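Local coordinates for protein 3-deoxy-d-manno-octulosonic-acid transferase (Acinetobacter baumannii, PDB 4BFC) that probably binds CMP-Kdo through this C-terminal domain and, in the whole enzyme, transfers Kdo from it to a lipid A precursor of lipopolysaccharide, at residues A[61-66]-A[94-99]; A[75-80]-A[120-125]; A[132-137]-A[148-153]; A[180-185]-A[189-194]. One frame throughout, in Å; residues are numbered along the deposited sequence.

Interaction 1 (A[61-66]-A[94-99]); sequences ALAPYL and LNLITH
L66 and L96 reach each other because both carry CG anti to their carbonyl carbon, with chi1 -68° and -65°, and both then extend with chi2 near 170°. These torsions stretch each chain toward the other segment so that the methyl ends meet, the two side chains crossing at about a right angle. CD1 of L66 meets CD2 of L96 at 4.1 Å, with L96 CD1 only slightly farther off. One helical turn earlier, A63 also points toward the loop that carries L96: its CB lies 3.9 Å from CD2 of L96. One leucine methyl therefore touches two residues three positions apart on the same helix. Alanine suits its place because a single methyl keeps the helix close to the incoming loop, while the longer leucine reaches across where more distance must be bridged.

No hydrogen bond joins the two segments; the contact is apolar and buried, with 136 Å² covered in all. The loop that presents L96 follows a Schellman motif, in which N95 leaves the preceding helix with positive phi. Just beyond it, T98 OG1 donates to L96 O over 2.9 Å, from above the carbonyl plane.

Around this pair, L94 leans on Q56 and L59 earlier in helix 54-68, and L96 also touches V113 of strand 113-115. The contact thereby lays helix 54-68 against the entry to strand 98-100, an outermost strand of the parallel sheet.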
loop_
_atom_site.group_PDB
_atom_site.type_symbol
_atom_site.label_atom_id
_atom_site.label_comp_id
_atom_site.label_asym_id
_atom_site.label_seq_id
_atom_site.Cartn_x
_atom_site.Cartn_y
_atom_site.Cartn_z
ATOM N N ALA A 61 2.679 -26.016 -7.011
ATOM C CA ALA A 61 3.315 -27.030 -6.148
ATOM C C ALA A 61 2.232 -27.928 -5.533
ATOM O O ALA A 61 2.411 -29.177 -5.387
ATOM C CB ALA A 61 4.234 -26.415 -5.095
ATOM N N LEU A 62 1.083 -27.327 -5.215
ATOM C CA LEU A 62 0.024 -28.046 -4.527
ATOM C C LEU A 62 -0.926 -28.816 -5.482
ATOM O O LEU A 62 -1.546 -29.765 -5.040
ATOM C CB LEU A 62 -0.814 -27.031 -3.701
ATOM C CG LEU A 62 -1.790 -27.565 -2.632
ATOM C CD1 LEU A 62 -1.118 -28.231 -1.445
ATOM C CD2 LEU A 62 -2.590 -26.377 -2.141
ATOM N N ALA A 63 -1.034 -28.402 -6.741
ATOM C CA ALA A 63 -2.054 -28.919 -7.664
ATOM C C ALA A 63 -2.018 -30.469 -7.788
ATOM O O ALA A 63 -3.066 -31.050 -7.756
ATOM C CB ALA A 63 -1.983 -28.262 -9.017
ATOM N N PRO A 64 -0.826 -31.095 -7.853
ATOM C CA PRO A 64 -0.854 -32.594 -7.922
ATOM C C PRO A 64 -1.592 -33.196 -6.736
ATOM O O PRO A 64 -2.317 -34.191 -6.900
ATOM C CB PRO A 64 0.619 -32.992 -7.809
ATOM C CG PRO A 64 1.395 -31.780 -8.110
ATOM C CD PRO A 64 0.546 -30.580 -7.766
ATOM N N TYR A 65 -1.399 -32.642 -5.540
ATOM C CA TYR A 65 -2.114 -33.142 -4.385
ATOM C C TYR A 65 -3.602 -32.828 -4.374
ATOM O O TYR A 65 -4.398 -33.656 -3.882
ATOM C CB TYR A 65 -1.464 -32.627 -3.089
ATOM C CG TYR A 65 0.011 -32.992 -2.996
ATOM C CD1 TYR A 65 0.392 -34.262 -2.497
ATOM C CD2 TYR A 65 1.024 -32.115 -3.443
ATOM C CE1 TYR A 65 1.725 -34.605 -2.414
ATOM C CE2 TYR A 65 2.375 -32.475 -3.373
ATOM C CZ TYR A 65 2.699 -33.730 -2.833
ATOM O OH TYR A 65 4.033 -34.139 -2.697
ATOM N N LEU A 66 -3.985 -31.616 -4.830
ATOM C CA LEU A 66 -5.404 -31.255 -4.895
ATOM C C LEU A 66 -6.127 -32.189 -5.908
ATOM O O LEU A 66 -7.266 -32.531 -5.655
ATOM C CB LEU A 66 -5.594 -29.778 -5.350
ATOM C CG LEU A 66 -5.130 -28.700 -4.359
ATOM C CD1 LEU A 66 -5.156 -27.330 -5.017
ATOM C CD2 LEU A 66 -5.988 -28.656 -3.135
ATOM N N LEU A 94 -4.549 -23.128 -14.031
ATOM C CA LEU A 94 -3.967 -24.291 -13.426
ATOM C C LEU A 94 -4.957 -25.449 -13.489
ATOM O O LEU A 94 -4.688 -26.513 -12.944
ATOM C CB LEU A 94 -3.521 -23.969 -11.977
ATOM C CG LEU A 94 -2.091 -23.449 -11.881
ATOM C CD1 LEU A 94 -1.862 -22.855 -10.496
ATOM C CD2 LEU A 94 -0.984 -24.473 -12.157
ATOM N N ASN A 95 -6.100 -25.228 -14.127
ATOM C CA ASN A 95 -7.212 -26.218 -14.200
ATOM C C ASN A 95 -7.713 -26.754 -12.858
ATOM O O ASN A 95 -7.958 -27.955 -12.695
ATOM C CB ASN A 95 -6.842 -27.367 -15.156
ATOM C CG ASN A 95 -6.542 -26.864 -16.543
ATOM O OD1 ASN A 95 -7.333 -26.125 -17.115
ATOM N ND2 ASN A 95 -5.393 -27.257 -17.100
ATOM N N LEU A 96 -7.869 -25.864 -11.873
ATOM C CA LEU A 96 -8.292 -26.275 -10.571
ATOM C C LEU A 96 -9.720 -25.787 -10.437
ATOM O O LEU A 96 -10.009 -24.646 -10.876
ATOM C CB LEU A 96 -7.376 -25.637 -9.485
ATOM C CG LEU A 96 -5.905 -26.090 -9.489
ATOM C CD1 LEU A 96 -5.016 -25.193 -8.603
ATOM C CD2 LEU A 96 -5.859 -27.554 -9.058
ATOM N N ILE A 97 -10.591 -26.593 -9.861
ATOM C CA ILE A 97 -11.981 -26.210 -9.645
ATOM C C ILE A 97 -11.996 -25.116 -8.567
ATOM O O ILE A 97 -11.612 -25.391 -7.413
ATOM C CB ILE A 97 -12.866 -27.408 -9.261
ATOM C CG1 ILE A 97 -12.967 -28.401 -10.448
ATOM C CG2 ILE A 97 -14.243 -26.933 -8.773
ATOM C CD1 ILE A 97 -13.576 -29.746 -10.097
ATOM N N THR A 98 -12.491 -23.918 -8.908
ATOM C CA THR A 98 -12.366 -22.718 -8.039
ATOM C C THR A 98 -13.720 -22.030 -7.844
ATOM O O THR A 98 -14.417 -21.759 -8.844
ATOM C CB THR A 98 -11.392 -21.726 -8.696
ATOM O OG1 THR A 98 -10.163 -22.389 -9.041
ATOM C CG2 THR A 98 -11.042 -20.460 -7.759
ATOM N N HIS A 99 -14.120 -21.868 -6.593
ATOM C CA HIS A 99 -15.330 -21.163 -6.185
ATOM C C HIS A 99 -14.955 -19.898 -5.482
ATOM O O HIS A 99 -13.811 -19.746 -4.944
ATOM C CB HIS A 99 -16.210 -22.085 -5.362
ATOM C CG HIS A 99 -16.623 -23.298 -6.142
ATOM N ND1 HIS A 99 -17.293 -23.219 -7.332
ATOM C CD2 HIS A 99 -16.319 -24.636 -5.950
ATOM C CE1 HIS A 99 -17.451 -24.481 -7.823
ATOM N NE2 HIS A 99 -16.853 -25.328 -6.985
#

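Interaction 2 (A[75-80]-A[120-125]); sequences IVVPRH and GELWLW. With SO4 (sulfate ion), chain B.
V77 straddles L122 and W125 on the helix that begins at L122. CG1 lies 3.7 Å from CD1 of L122, while CG2 comes within 3.9 Å of CD1 of W125, approaching the indole obliquely and staying near L122 CD1. The branched valine, with CG1 anti to its backbone N (chi1 -167°), thus spreads over both a leucine and a tryptophan. L122 has its CB directed to one side of the strand, and its bent chain brings CD1 back to V77.

Two residues earlier on the same side of the strand, I75 crosses W125 at about a right angle. Its CG2 rests 4.0 Å from CB of W125, and its CD1 extends toward CE3 of the six-membered ring. A large flat tryptophan suits this place, since it can meet both I75 and V77 from one position.

Beyond the strand end, R79 and H80 bind a sulfate, probably from the crystallisation liquor. R79 NE donates to O4 over 2.9 Å, nearly straight at 174° and in the guanidinium plane. H80 NE2 donates to O3 over 2.6 Å at its ring edge, while R79 CG lies over one face of that imidazole, offset toward the rim.

A helix packed on an interior parallel strand is a Rossmann-like feature, and ligands of such folds commonly bind at the C-terminal ends of the strands, where this sulfate lies. In GT-B glycosyltransferases the C-terminal domain of this kind receives the nucleotide-activated donor, so the sulfate may mark an anion-binding position.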
loop_
_atom_site.group_PDB
_atom_site.type_symbol
_atom_site.label_atom_id
_atom_site.label_comp_id
_atom_site.label_asym_id
_atom_site.label_seq_id
_atom_site.Cartn_x
_atom_site.Cartn_y
_atom_site.Cartn_z
ATOM N N ILE A 75 -7.743 -22.497 0.554
ATOM C CA ILE A 75 -8.343 -21.142 0.594
ATOM C C ILE A 75 -7.262 -20.129 0.175
ATOM O O ILE A 75 -6.141 -20.166 0.751
ATOM C CB ILE A 75 -8.916 -20.830 1.994
ATOM C CG1 ILE A 75 -10.045 -21.827 2.358
ATOM C CG2 ILE A 75 -9.388 -19.324 2.021
ATOM C CD1 ILE A 75 -10.713 -21.582 3.709
ATOM N N VAL A 76 -7.564 -19.210 -0.754
ATOM C CA VAL A 76 -6.573 -18.189 -1.228
ATOM C C VAL A 76 -7.122 -16.787 -0.900
ATOM O O VAL A 76 -8.245 -16.489 -1.280
ATOM C CB VAL A 76 -6.326 -18.331 -2.756
ATOM C CG1 VAL A 76 -5.321 -17.290 -3.177
ATOM C CG2 VAL A 76 -5.747 -19.737 -3.030
ATOM N N VAL A 77 -6.341 -15.997 -0.152
ATOM C CA VAL A 77 -6.796 -14.668 0.292
ATOM C C VAL A 77 -5.758 -13.645 -0.203
ATOM O O VAL A 77 -4.787 -13.326 0.506
ATOM C CB VAL A 77 -6.981 -14.593 1.824
ATOM C CG1 VAL A 77 -7.766 -13.311 2.182
ATOM C CG2 VAL A 77 -7.568 -15.890 2.413
ATOM N N PRO A 78 -5.872 -13.153 -1.420
ATOM C CA PRO A 78 -4.829 -12.223 -1.929
ATOM C C PRO A 78 -4.839 -10.900 -1.109
ATOM O O PRO A 78 -5.916 -10.465 -0.534
ATOM C CB PRO A 78 -5.302 -11.915 -3.374
ATOM C CG PRO A 78 -6.050 -13.199 -3.684
ATOM C CD PRO A 78 -6.885 -13.417 -2.472
ATOM N N ARG A 79 -3.659 -10.319 -0.888
ATOM C CA ARG A 79 -3.548 -9.109 -0.052
ATOM C C ARG A 79 -4.293 -7.924 -0.647
ATOM O O ARG A 79 -4.915 -7.132 0.065
ATOM C CB ARG A 79 -2.039 -8.783 0.051
ATOM C CG ARG A 79 -1.758 -7.487 0.837
ATOM C CD ARG A 79 -2.250 -7.599 2.271
ATOM N NE ARG A 79 -1.875 -6.411 3.062
ATOM C CZ ARG A 79 -2.285 -6.146 4.267
ATOM N NH1 ARG A 79 -3.132 -6.975 4.882
ATOM N NH2 ARG A 79 -1.755 -5.055 4.895
ATOM N N HIS A 80 -4.206 -7.802 -1.967
ATOM C CA HIS A 80 -4.748 -6.640 -2.645
ATOM C C HIS A 80 -6.016 -6.935 -3.394
ATOM O O HIS A 80 -6.024 -7.680 -4.399
ATOM C CB HIS A 80 -3.735 -6.037 -3.578
ATOM C CG HIS A 80 -2.418 -5.732 -2.918
ATOM N ND1 HIS A 80 -1.368 -6.591 -2.979
ATOM C CD2 HIS A 80 -2.051 -4.704 -2.074
ATOM C CE1 HIS A 80 -0.359 -6.072 -2.227
ATOM N NE2 HIS A 80 -0.774 -4.898 -1.716
ATOM N N GLY A 120 -12.196 -7.887 4.596
ATOM C CA GLY A 120 -12.422 -7.865 6.029
ATOM C C GLY A 120 -12.682 -9.207 6.695
ATOM O O GLY A 120 -13.119 -9.256 7.840
ATOM N N GLU A 121 -12.437 -10.300 5.969
ATOM C CA GLU A 121 -12.825 -11.606 6.471
ATOM C C GLU A 121 -11.663 -12.578 6.704
ATOM O O GLU A 121 -11.877 -13.754 7.024
ATOM C CB GLU A 121 -13.831 -12.240 5.505
ATOM C CG GLU A 121 -15.057 -11.452 5.155
ATOM C CD GLU A 121 -16.105 -12.345 4.497
ATOM O OE1 GLU A 121 -15.949 -12.691 3.322
ATOM O OE2 GLU A 121 -17.078 -12.738 5.195
ATOM N N LEU A 122 -10.428 -12.064 6.648
ATOM C CA LEU A 122 -9.253 -12.897 6.946
ATOM C C LEU A 122 -9.374 -13.786 8.210
ATOM O O LEU A 122 -8.965 -14.991 8.182
ATOM C CB LEU A 122 -7.987 -12.007 6.957
ATOM C CG LEU A 122 -6.681 -12.775 6.865
ATOM C CD1 LEU A 122 -6.584 -13.745 5.681
ATOM C CD2 LEU A 122 -5.511 -11.812 6.998
ATOM N N TRP A 123 -9.923 -13.265 9.336
ATOM C CA TRP A 123 -10.128 -14.028 10.560
ATOM C C TRP A 123 -11.025 -15.231 10.348
ATOM O O TRP A 123 -10.773 -16.276 10.886
ATOM C CB TRP A 123 -10.682 -13.162 11.694
ATOM C CG TRP A 123 -9.563 -12.437 12.387
ATOM C CD1 TRP A 123 -8.682 -11.521 11.818
ATOM C CD2 TRP A 123 -9.097 -12.607 13.785
ATOM N NE1 TRP A 123 -7.762 -11.087 12.747
ATOM C CE2 TRP A 123 -7.951 -11.698 13.943
ATOM C CE3 TRP A 123 -9.508 -13.373 14.879
ATOM C CZ2 TRP A 123 -7.259 -11.582 15.155
ATOM C CZ3 TRP A 123 -8.795 -13.249 16.091
ATOM C CH2 TRP A 123 -7.700 -12.371 16.219
ATOM N N LEU A 124 -12.078 -15.066 9.548
ATOM C CA LEU A 124 -12.944 -16.201 9.276
ATOM C C LEU A 124 -12.136 -17.366 8.644
ATOM O O LEU A 124 -12.311 -18.512 9.074
ATOM C CB LEU A 124 -14.099 -15.785 8.336
ATOM C CG LEU A 124 -15.116 -16.761 7.720
ATOM C CD1 LEU A 124 -15.725 -17.528 8.863
ATOM C CD2 LEU A 124 -16.181 -16.001 6.877
ATOM N N TRP A 125 -11.342 -17.046 7.612
ATOM C CA TRP A 125 -10.573 -18.082 6.866
ATOM C C TRP A 125 -9.553 -18.715 7.773
ATOM O O TRP A 125 -9.457 -19.923 7.818
ATOM C CB TRP A 125 -9.951 -17.536 5.605
ATOM C CG TRP A 125 -10.992 -16.750 4.817
ATOM C CD1 TRP A 125 -10.917 -15.433 4.442
ATOM C CD2 TRP A 125 -12.346 -17.185 4.469
ATOM N NE1 TRP A 125 -12.090 -15.017 3.852
ATOM C CE2 TRP A 125 -12.992 -16.026 3.836
ATOM C CE3 TRP A 125 -13.065 -18.361 4.627
ATOM C CZ2 TRP A 125 -14.278 -16.079 3.379
ATOM C CZ3 TRP A 125 -14.407 -18.388 4.199
ATOM C CH2 TRP A 125 -14.968 -17.287 3.538
HETATM S S SO4 B . 1.073 -4.045 1.212
HETATM O O1 SO4 B . 1.564 -2.905 2.068
HETATM O O2 SO4 B . 1.983 -5.200 1.435
HETATM O O3 SO4 B . 1.087 -3.787 -0.259
HETATM O O4 SO4 B . -0.216 -4.394 1.771
#

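Interaction 3 (A[132-137]-A[148-153]); sequences CFVGGS and LEPMVL
A beta-alpha-beta unit, made of strand 131-134, helix 148-152 and strand 157-159, includes this contact, in which P150 of the helix packs on C132 and V134. C132 and V134 are two residues apart, so both point to the same side of their strand. The sulfur of C132 touches P150 CB at 3.6 Å and has CG of the same ring a little farther away. A chi1 of 81° turns this SG toward the proline ring. The other end of the contact is V134 CG2, 3.9 Å from P150 CG; the side chains of V134 and P150 cross at about a right angle.

Proline fits within the first turn of a helix, where its nitrogen need not donate a backbone hydrogen bond, and its compact ring brings helix and strand near each other. Y126 of helix 122-128 and T157 of the next strand also touch P150. After the strand, S137 OG donates to V134 O over 2.8 Å in the carbonyl plane. E54 receives the backbone N-H groups of G136 and S137, which fixes the course of this glycine-rich turn.

Only 94 Å² is buried between the two segments, and no hydrogen bond crosses between them. Small aliphatic and sulfur surfaces meet a saturated ring, which implies that this contact holds by van der Waals fit and exclusion of water.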
loop_
_atom_site.group_PDB
_atom_site.type_symbol
_atom_site.label_atom_id
_atom_site.label_comp_id
_atom_site.label_asym_id
_atom_site.label_seq_id
_atom_site.Cartn_x
_atom_site.Cartn_y
_atom_site.Cartn_z
ATOM N N CYS A 132 -1.682 -22.853 7.635
ATOM C CA CYS A 132 -1.649 -21.694 6.779
ATOM C C CYS A 132 -0.238 -21.266 6.392
ATOM O O CYS A 132 0.764 -21.742 6.932
ATOM C CB CYS A 132 -2.431 -20.521 7.437
ATOM S SG CYS A 132 -1.490 -19.627 8.689
ATOM N N PHE A 133 -0.187 -20.428 5.372
ATOM C CA PHE A 133 0.990 -19.694 4.963
ATOM C C PHE A 133 0.636 -18.186 4.885
ATOM O O PHE A 133 -0.333 -17.820 4.263
ATOM C CB PHE A 133 1.378 -20.161 3.567
ATOM C CG PHE A 133 2.387 -19.286 2.845
ATOM C CD1 PHE A 133 3.768 -19.280 3.125
ATOM C CD2 PHE A 133 1.914 -18.304 1.941
ATOM C CE1 PHE A 133 4.637 -18.423 2.426
ATOM C CE2 PHE A 133 2.774 -17.430 1.246
ATOM C CZ PHE A 133 4.184 -17.513 1.470
ATOM N N VAL A 134 1.467 -17.368 5.518
ATOM C CA VAL A 134 1.291 -15.894 5.520
ATOM C C VAL A 134 2.235 -15.292 4.498
ATOM O O VAL A 134 3.471 -15.375 4.613
ATOM C CB VAL A 134 1.487 -15.268 6.925
ATOM C CG1 VAL A 134 1.312 -13.714 6.801
ATOM C CG2 VAL A 134 0.439 -15.860 7.893
ATOM N N GLY A 135 1.607 -14.676 3.500
ATOM C CA GLY A 135 2.294 -14.202 2.284
ATOM C C GLY A 135 2.999 -12.843 2.385
ATOM O O GLY A 135 3.273 -12.263 3.468
ATOM N N GLY A 136 3.305 -12.303 1.217
ATOM C CA GLY A 136 4.219 -11.164 1.234
ATOM C C GLY A 136 5.645 -11.569 1.604
ATOM O O GLY A 136 6.479 -10.708 1.862
ATOM N N SER A 137 5.944 -12.873 1.583
ATOM C CA SER A 137 7.162 -13.381 2.242
ATOM C C SER A 137 8.013 -14.295 1.328
ATOM O O SER A 137 9.176 -14.533 1.704
ATOM C CB SER A 137 6.846 -14.080 3.582
ATOM O OG SER A 137 5.957 -15.240 3.403
ATOM N N LEU A 148 0.576 -12.853 13.832
ATOM C CA LEU A 148 -0.063 -13.017 15.151
ATOM C C LEU A 148 -1.491 -13.506 15.055
ATOM O O LEU A 148 -1.980 -14.261 15.920
ATOM C CB LEU A 148 0.003 -11.645 15.889
ATOM C CG LEU A 148 1.410 -11.209 16.333
ATOM C CD1 LEU A 148 1.360 -9.809 16.973
ATOM C CD2 LEU A 148 1.966 -12.235 17.285
ATOM N N GLU A 149 -2.179 -13.106 13.968
ATOM C CA GLU A 149 -3.575 -13.467 13.807
ATOM C C GLU A 149 -3.784 -15.007 13.711
ATOM O O GLU A 149 -4.476 -15.589 14.556
ATOM C CB GLU A 149 -4.171 -12.690 12.628
ATOM C CG GLU A 149 -4.017 -11.173 12.773
ATOM C CD GLU A 149 -4.553 -10.357 11.602
ATOM O OE1 GLU A 149 -4.276 -10.676 10.421
ATOM O OE2 GLU A 149 -5.277 -9.369 11.867
ATOM N N PRO A 150 -3.081 -15.701 12.768
ATOM C CA PRO A 150 -3.219 -17.176 12.817
ATOM C C PRO A 150 -2.714 -17.847 14.080
ATOM O O PRO A 150 -3.295 -18.840 14.496
ATOM C CB PRO A 150 -2.476 -17.668 11.531
ATOM C CG PRO A 150 -1.534 -16.558 11.209
ATOM C CD PRO A 150 -2.239 -15.285 11.637
ATOM N N MET A 151 -1.701 -17.283 14.740
ATOM C CA MET A 151 -1.111 -17.841 15.956
ATOM C C MET A 151 -2.157 -17.861 17.067
ATOM O O MET A 151 -2.303 -18.811 17.823
ATOM C CB MET A 151 0.059 -16.949 16.408
ATOM C CG MET A 151 1.348 -17.003 15.588
ATOM S SD MET A 151 2.294 -18.540 15.769
ATOM C CE MET A 151 3.568 -18.335 14.562
ATOM N N VAL A 152 -2.875 -16.755 17.154
ATOM C CA VAL A 152 -3.876 -16.568 18.211
ATOM C C VAL A 152 -5.028 -17.545 17.978
ATOM O O VAL A 152 -5.617 -18.042 18.920
ATOM C CB VAL A 152 -4.347 -15.075 18.146
ATOM C CG1 VAL A 152 -5.714 -14.819 18.778
ATOM C CG2 VAL A 152 -3.285 -14.149 18.740
ATOM N N LEU A 153 -5.296 -17.871 16.714
ATOM C CA LEU A 153 -6.367 -18.831 16.382
ATOM C C LEU A 153 -5.915 -20.275 16.299
ATOM O O LEU A 153 -6.665 -21.172 15.836
ATOM C CB LEU A 153 -7.121 -18.408 15.116
ATOM C CG LEU A 153 -7.889 -17.089 15.100
ATOM C CD1 LEU A 153 -8.160 -16.683 13.648
ATOM C CD2 LEU A 153 -9.208 -17.173 15.876
#

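Interaction 4 (A[180-185]-A[189-194]); sequences LIAQDA and VDIWLA
I191 has the largest share of the buried surface, 84 Å², and uses two ends of its side chain. Its CG2, anti to the backbone N, meets CD1 of L180 at 3.5 Å, a close apolar contact. The other branch, with CG1 beside the backbone N (chi1 -69°), carries CD1 to A182, whose CB lies 4.0 Å away; the carbonyl oxygen of I181 is a similar distance off. A beta-branched isoleucine suits this position because one residue can meet the strand and the loop just after it.

The side chains of L180 and I191 lie alongside each other, running opposite ways. A182 offers only a methyl, which allows the helix to lie near the backbone at the end of the strand. I181, between L180 and A182 in the chain, points its side chain away from the helix.

A185 also buries much of its surface, largely through the backbone. V189 N donates to A185 O over 3.1 Å, with an N-H...O angle of 165°, the ordinary i to i+4 bond of the first helical turn. V189 CG2 lies 3.7 Å from this same oxygen. Just before, D184 is the N-cap: its OD1 accepts from the backbone N of Q187, and aspartate is well suited to that place because a short carboxylate can reach the first N-H groups.

The strand, the capped turn and the helix folding back over the strand form a beta-alpha element at the edge of the parallel sheet, as expected of a Rossmann-like domain.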
loop_
_atom_site.group_PDB
_atom_site.type_symbol
_atom_site.label_atom_id
_atom_site.label_comp_id
_atom_site.label_asym_id
_atom_site.label_seq_id
_atom_site.Cartn_x
_atom_site.Cartn_y
_atom_site.Cartn_z
ATOM N N LEU A 180 7.019 -21.966 11.299
ATOM C CA LEU A 180 7.769 -22.688 10.308
ATOM C C LEU A 180 8.232 -21.797 9.175
ATOM O O LEU A 180 7.462 -21.044 8.540
ATOM C CB LEU A 180 6.969 -23.902 9.770
ATOM C CG LEU A 180 6.559 -24.829 10.954
ATOM C CD1 LEU A 180 5.359 -25.668 10.561
ATOM C CD2 LEU A 180 7.693 -25.741 11.317
ATOM N N ILE A 181 9.525 -21.842 8.903
ATOM C CA ILE A 181 10.060 -21.079 7.801
ATOM C C ILE A 181 10.312 -21.904 6.519
ATOM O O ILE A 181 11.069 -22.920 6.493
ATOM C CB ILE A 181 11.365 -20.330 8.241
ATOM C CG1 ILE A 181 11.117 -19.622 9.569
ATOM C CG2 ILE A 181 11.847 -19.436 7.125
ATOM C CD1 ILE A 181 10.242 -18.366 9.459
ATOM N N ALA A 182 9.604 -21.540 5.462
ATOM C CA ALA A 182 9.826 -22.103 4.128
ATOM C C ALA A 182 10.808 -21.362 3.249
ATOM O O ALA A 182 10.701 -20.160 3.034
ATOM C CB ALA A 182 8.525 -22.318 3.359
ATOM N N GLN A 183 11.708 -22.066 2.592
ATOM C CA GLN A 183 12.585 -21.379 1.626
ATOM C C GLN A 183 11.970 -21.115 0.243
ATOM O O GLN A 183 12.385 -20.161 -0.450
ATOM C CB GLN A 183 13.981 -22.137 1.499
ATOM C CG GLN A 183 14.755 -22.183 2.827
ATOM C CD GLN A 183 15.044 -20.805 3.387
ATOM O OE1 GLN A 183 14.812 -20.539 4.563
ATOM N NE2 GLN A 183 15.537 -19.918 2.540
ATOM N N ASP A 184 10.987 -21.914 -0.178
ATOM C CA ASP A 184 10.324 -21.791 -1.472
ATOM C C ASP A 184 8.922 -22.457 -1.394
ATOM O O ASP A 184 8.574 -22.996 -0.334
ATOM C CB ASP A 184 11.128 -22.339 -2.658
ATOM C CG ASP A 184 11.539 -23.808 -2.445
ATOM O OD1 ASP A 184 10.866 -24.568 -1.708
ATOM O OD2 ASP A 184 12.561 -24.177 -3.031
ATOM N N ALA A 185 8.162 -22.326 -2.480
ATOM C CA ALA A 185 6.752 -22.779 -2.569
ATOM C C ALA A 185 6.665 -24.297 -2.381
ATOM O O ALA A 185 5.788 -24.805 -1.655
ATOM C CB ALA A 185 6.154 -22.365 -3.881
ATOM N N VAL A 189 4.539 -26.412 0.689
ATOM C CA VAL A 189 3.678 -27.594 0.486
ATOM C C VAL A 189 4.235 -28.795 1.277
ATOM O O VAL A 189 3.456 -29.456 1.941
ATOM C CB VAL A 189 3.535 -27.942 -0.984
ATOM C CG1 VAL A 189 2.754 -29.255 -1.162
ATOM C CG2 VAL A 189 2.749 -26.834 -1.721
ATOM N N ASP A 190 5.559 -29.033 1.309
ATOM C CA ASP A 190 6.177 -30.158 2.135
ATOM C C ASP A 190 5.794 -30.025 3.565
ATOM O O ASP A 190 5.408 -30.970 4.260
ATOM C CB ASP A 190 7.727 -30.110 2.195
ATOM C CG ASP A 190 8.327 -31.290 2.988
ATOM O OD1 ASP A 190 8.370 -32.372 2.374
ATOM O OD2 ASP A 190 8.727 -31.162 4.196
ATOM N N ILE A 191 5.994 -28.810 4.043
ATOM C CA ILE A 191 5.761 -28.552 5.428
ATOM C C ILE A 191 4.258 -28.773 5.743
ATOM O O ILE A 191 3.920 -29.379 6.803
ATOM C CB ILE A 191 6.232 -27.111 5.857
ATOM C CG1 ILE A 191 7.777 -26.971 5.822
ATOM C CG2 ILE A 191 5.685 -26.747 7.197
ATOM C CD1 ILE A 191 8.275 -25.524 5.792
ATOM N N TRP A 192 3.369 -28.265 4.896
ATOM C CA TRP A 192 1.948 -28.437 5.125
ATOM C C TRP A 192 1.606 -29.934 5.161
ATOM O O TRP A 192 0.917 -30.362 6.059
ATOM C CB TRP A 192 1.149 -27.825 4.002
ATOM C CG TRP A 192 0.925 -26.343 4.167
ATOM C CD1 TRP A 192 1.219 -25.501 5.235
ATOM C CD2 TRP A 192 0.241 -25.541 3.188
ATOM N NE1 TRP A 192 0.772 -24.179 4.947
ATOM C CE2 TRP A 192 0.200 -24.170 3.702
ATOM C CE3 TRP A 192 -0.324 -25.820 1.938
ATOM C CZ2 TRP A 192 -0.462 -23.173 3.016
ATOM C CZ3 TRP A 192 -0.925 -24.778 1.231
ATOM C CH2 TRP A 192 -0.986 -23.492 1.761
ATOM N N LEU A 193 2.089 -30.685 4.177
ATOM C CA LEU A 193 1.681 -32.097 4.129
ATOM C C LEU A 193 2.177 -32.863 5.343
ATOM O O LEU A 193 1.469 -33.768 5.854
ATOM C CB LEU A 193 2.085 -32.712 2.809
ATOM C CG LEU A 193 1.447 -32.109 1.589
ATOM C CD1 LEU A 193 2.146 -32.655 0.365
ATOM C CD2 LEU A 193 -0.057 -32.425 1.608
ATOM N N ALA A 194 3.383 -32.507 5.769
ATOM C CA ALA A 194 3.930 -33.084 6.998
ATOM C C ALA A 194 3.092 -32.718 8.207
ATOM O O ALA A 194 2.695 -33.574 8.954
ATOM C CB ALA A 194 5.367 -32.661 7.175
#

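In the fold
All four contacts bear on one parallel sheet. Interactions 2 and 3 have centres about 11 Å apart and are joined by a probable hydrogen bond from W123 NE1 to E149 OE2, 3.1 Å. Interaction 3 meets interaction 4 through W192, whose NE1 is 3.1 Å from C132 O while its ring packs on F133. Interaction 4 in turn touches interaction 1 between helices, with Y65 CZ 3.4 Å from L193 CD1 and A61 CB against V189 CG2. Interactions 1 and 2 do not touch, although helix 54-68 leads into strand 72-78. The sulfate belongs to interaction 2, where R79 and H80 hold it beyond the strand.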